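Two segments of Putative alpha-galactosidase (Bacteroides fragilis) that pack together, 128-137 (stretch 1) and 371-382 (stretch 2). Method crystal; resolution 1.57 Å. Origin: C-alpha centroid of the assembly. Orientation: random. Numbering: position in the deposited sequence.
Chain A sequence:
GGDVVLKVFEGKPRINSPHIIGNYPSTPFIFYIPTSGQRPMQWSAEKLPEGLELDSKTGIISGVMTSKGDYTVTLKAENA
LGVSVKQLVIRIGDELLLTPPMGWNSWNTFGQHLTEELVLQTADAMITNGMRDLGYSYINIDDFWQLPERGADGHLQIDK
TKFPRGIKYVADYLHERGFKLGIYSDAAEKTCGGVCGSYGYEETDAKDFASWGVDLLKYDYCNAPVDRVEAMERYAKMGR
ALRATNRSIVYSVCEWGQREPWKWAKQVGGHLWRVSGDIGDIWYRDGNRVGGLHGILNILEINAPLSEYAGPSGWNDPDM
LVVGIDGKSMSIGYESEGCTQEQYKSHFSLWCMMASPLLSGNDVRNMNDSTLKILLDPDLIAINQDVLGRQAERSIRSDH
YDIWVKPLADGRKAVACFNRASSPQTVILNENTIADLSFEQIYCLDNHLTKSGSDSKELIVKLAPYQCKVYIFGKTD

Stretch 1 128-137: TNGMRDLGYS
Stretch 2, residues 371-382: TLKILLDPDLIA

The contact is a small, mostly apolar packing of a turn-rich segment against the junction of two helices, pinned by one hydrogen bond from a tyrosine hydroxyl to a backbone carbonyl. Together the two stretches bury 458 Å², and their register is set by two pairs, Asn129 CA lying 7.8 Å from Leu372 CA and Leu134 CA lying 6.1 Å from Leu376 CA.

In stretch 2, the helix through Leu375 ends at Leu376 (phi/psi -104/15), and a second helix starts at Pro378. Asp377 (chi1 t) caps it, its OD1 accepting from Leu380 N at 3.1 Å. Leu376, at the break, has an mt side chain whose end reaches stretch 1: its CD1 lies 3.5 Å from Asn129 O and its CD2 3.7 Å from Met131 CA. Gly130, with positive phi (104/-15), leaves room for this leucine, since an ideal CB there would sit 2.9 Å from Leu376 CD1.

Beyond Gly130, residues 131-133 adopt helical phi/psi. The turn is steadied by Asn129 (chi1 p), whose OD1 accepts from Met131 N at 2.9 Å, and by Tyr136 N donating to Met131 O at 3.1 Å. Selenomethionine Met131 (mtp) places its CG 3.8 Å from Leu376 CD2, while Leu372 CD2 (mt rotamer) approaches Asn129 CG at 4.0 Å.

Leu134 points toward stretch 2 and has the largest covered area, 90 Å². Its chi1 of -91° lies between wells, with chi2 m. Its CG is 3.6 Å from Leu376 O, its CB 3.9 Å from Ile381 CD1 and its CD1 4.2 Å from Pro378 CB. After Gly135, also at positive phi (109/-4), Tyr136 (-68/118; chi1 m, chi2 -90°) directs its OH to Leu375 O, a short 2.6 Å hydrogen bond near the ring plane. Ile381 CD1 (mt) approaches the ring obliquely, 4.2 Å from Tyr136 CE2.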

# COMPACT_ATOMS: atom_id res chain seq x y z
N THR A 128 2.01 6.70 -16.84
CA THR A 128 3.04 6.49 -17.85
C THR A 128 4.31 5.81 -17.33
O THR A 128 5.09 5.29 -18.13
CB THR A 128 3.41 7.81 -18.56
OG1 THR A 128 3.89 8.75 -17.60
CG2 THR A 128 2.19 8.39 -19.25
N ASN A 129 4.53 5.80 -16.02
CA ASN A 129 5.75 5.18 -15.48
C ASN A 129 5.60 3.70 -15.12
O ASN A 129 6.58 3.07 -14.75
CB ASN A 129 6.36 5.98 -14.32
CG ASN A 129 5.55 5.92 -13.03
OD1 ASN A 129 4.64 5.11 -12.87
ND2 ASN A 129 5.90 6.79 -12.09
N GLY A 130 4.38 3.17 -15.22
CA GLY A 130 4.13 1.77 -14.92
C GLY A 130 3.45 1.51 -13.59
O GLY A 130 2.93 0.41 -13.38
N MSE A 131 3.43 2.50 -12.70
CA MSE A 131 2.93 2.26 -11.34
C MSE A 131 1.47 1.87 -11.33
O MSE A 131 1.07 0.94 -10.62
CB MSE A 131 3.19 3.46 -10.42
CG MSE A 131 4.68 3.53 -10.08
SE MSE A 131 5.09 5.08 -8.95
CE MSE A 131 4.16 4.53 -7.32
N ARG A 132 0.64 2.55 -12.11
CA ARG A 132 -0.78 2.18 -12.16
C ARG A 132 -0.96 0.73 -12.60
O ARG A 132 -1.81 0.01 -12.07
CB ARG A 132 -1.57 3.13 -13.05
CG ARG A 132 -3.08 2.90 -12.95
CD ARG A 132 -3.89 3.81 -13.87
NE ARG A 132 -3.65 3.53 -15.28
CZ ARG A 132 -4.41 3.97 -16.28
NH1 ARG A 132 -5.47 4.73 -16.04
NH2 ARG A 132 -4.10 3.66 -17.53
N ASP A 133 -0.15 0.28 -13.55
CA ASP A 133 -0.28 -1.10 -14.05
C ASP A 133 0.29 -2.17 -13.14
O ASP A 133 0.10 -3.36 -13.39
CB ASP A 133 0.28 -1.20 -15.46
CG ASP A 133 -0.63 -0.55 -16.45
OD1 ASP A 133 -1.76 -1.05 -16.58
OD2 ASP A 133 -0.25 0.49 -17.04
N LEU A 134 0.97 -1.76 -12.07
CA LEU A 134 1.41 -2.70 -11.04
C LEU A 134 0.56 -2.62 -9.77
O LEU A 134 0.87 -3.29 -8.79
CB LEU A 134 2.90 -2.50 -10.71
CG LEU A 134 3.89 -3.35 -11.52
CD1 LEU A 134 3.69 -4.84 -11.27
CD2 LEU A 134 3.77 -3.04 -13.00
N GLY A 135 -0.51 -1.82 -9.80
CA GLY A 135 -1.51 -1.82 -8.73
C GLY A 135 -1.54 -0.59 -7.84
O GLY A 135 -2.40 -0.48 -6.96
N TYR A 136 -0.61 0.34 -8.05
CA TYR A 136 -0.60 1.58 -7.27
C TYR A 136 -1.83 2.39 -7.67
O TYR A 136 -1.98 2.75 -8.84
CB TYR A 136 0.68 2.38 -7.52
CG TYR A 136 1.94 1.71 -6.99
CD1 TYR A 136 2.39 1.94 -5.70
CD2 TYR A 136 2.68 0.85 -7.79
CE1 TYR A 136 3.54 1.35 -5.23
CE2 TYR A 136 3.83 0.24 -7.32
CZ TYR A 136 4.26 0.49 -6.04
OH TYR A 136 5.40 -0.12 -5.57
N SER A 137 -2.72 2.64 -6.71
CA SER A 137 -4.01 3.26 -7.02
C SER A 137 -4.38 4.48 -6.16
O SER A 137 -5.19 5.31 -6.60
CB SER A 137 -5.13 2.21 -6.93
OG SER A 137 -5.24 1.67 -5.63
N THR A 371 15.04 3.07 -9.58
CA THR A 371 13.99 3.22 -8.58
C THR A 371 12.72 2.51 -9.02
O THR A 371 12.09 1.81 -8.24
CB THR A 371 13.73 4.72 -8.29
OG1 THR A 371 14.93 5.31 -7.76
CG2 THR A 371 12.59 4.91 -7.31
N LEU A 372 12.34 2.68 -10.29
CA LEU A 372 11.16 2.01 -10.82
C LEU A 372 11.35 0.49 -10.89
O LEU A 372 10.39 -0.25 -10.71
CB LEU A 372 10.78 2.59 -12.19
CG LEU A 372 10.08 3.95 -12.05
CD1 LEU A 372 10.19 4.76 -13.32
CD2 LEU A 372 8.63 3.80 -11.64
N LYS A 373 12.59 0.03 -11.09
CA LYS A 373 12.85 -1.40 -11.10
C LYS A 373 12.46 -2.03 -9.76
O LYS A 373 11.96 -3.15 -9.71
CB LYS A 373 14.33 -1.69 -11.42
CG LYS A 373 14.69 -3.17 -11.49
CD LYS A 373 16.17 -3.37 -11.80
N ILE A 374 12.69 -1.29 -8.68
CA ILE A 374 12.31 -1.74 -7.36
C ILE A 374 10.80 -1.66 -7.18
O ILE A 374 10.15 -2.66 -6.86
CB ILE A 374 13.02 -0.93 -6.25
CG1 ILE A 374 14.53 -1.15 -6.32
CG2 ILE A 374 12.46 -1.31 -4.88
CD1 ILE A 374 15.34 -0.16 -5.51
N LEU A 375 10.23 -0.48 -7.39
CA LEU A 375 8.81 -0.24 -7.09
C LEU A 375 7.84 -1.04 -7.97
O LEU A 375 6.69 -1.25 -7.59
CB LEU A 375 8.49 1.25 -7.21
CG LEU A 375 9.17 2.16 -6.18
CD1 LEU A 375 8.87 3.60 -6.52
CD2 LEU A 375 8.71 1.83 -4.78
N LEU A 376 8.30 -1.49 -9.14
CA LEU A 376 7.46 -2.22 -10.08
C LEU A 376 7.72 -3.72 -10.10
O LEU A 376 7.26 -4.41 -11.01
CB LEU A 376 7.65 -1.66 -11.49
CG LEU A 376 7.37 -0.18 -11.69
CD1 LEU A 376 7.62 0.20 -13.14
CD2 LEU A 376 5.94 0.16 -11.28
N ASP A 377 8.43 -4.23 -9.10
CA ASP A 377 8.82 -5.65 -9.07
C ASP A 377 7.56 -6.52 -8.98
O ASP A 377 6.89 -6.52 -7.95
CB ASP A 377 9.74 -5.90 -7.87
CG ASP A 377 10.35 -7.28 -7.88
OD1 ASP A 377 9.59 -8.27 -7.94
OD2 ASP A 377 11.59 -7.36 -7.82
N PRO A 378 7.21 -7.26 -10.06
CA PRO A 378 5.91 -7.93 -10.05
C PRO A 378 5.77 -9.07 -9.04
O PRO A 378 4.70 -9.27 -8.49
CB PRO A 378 5.77 -8.48 -11.48
CG PRO A 378 6.84 -7.83 -12.28
CD PRO A 378 7.93 -7.46 -11.33
N ASP A 379 6.85 -9.82 -8.84
CA ASP A 379 6.84 -10.95 -7.91
C ASP A 379 6.70 -10.49 -6.47
O ASP A 379 5.95 -11.08 -5.69
CB ASP A 379 8.11 -11.79 -8.04
CG ASP A 379 8.14 -12.63 -9.30
OD1 ASP A 379 7.09 -12.80 -9.95
OD2 ASP A 379 9.23 -13.14 -9.64
N LEU A 380 7.42 -9.44 -6.10
CA LEU A 380 7.35 -8.91 -4.74
C LEU A 380 5.98 -8.30 -4.46
O LEU A 380 5.41 -8.51 -3.40
CB LEU A 380 8.45 -7.89 -4.47
CG LEU A 380 9.86 -8.48 -4.37
CD1 LEU A 380 10.89 -7.37 -4.25
CD2 LEU A 380 9.96 -9.43 -3.19
N ILE A 381 5.44 -7.56 -5.42
CA ILE A 381 4.10 -7.01 -5.27
C ILE A 381 3.06 -8.12 -5.16
O ILE A 381 2.13 -8.04 -4.35
CB ILE A 381 3.77 -6.03 -6.40
CG1 ILE A 381 4.67 -4.79 -6.27
CG2 ILE A 381 2.30 -5.64 -6.37
CD1 ILE A 381 4.69 -3.91 -7.49
N ALA A 382 3.21 -9.18 -5.97
CA ALA A 382 2.28 -10.30 -5.90
C ALA A 382 2.29 -10.94 -4.50
O ALA A 382 1.24 -11.34 -3.99
CB ALA A 382 2.61 -11.34 -6.96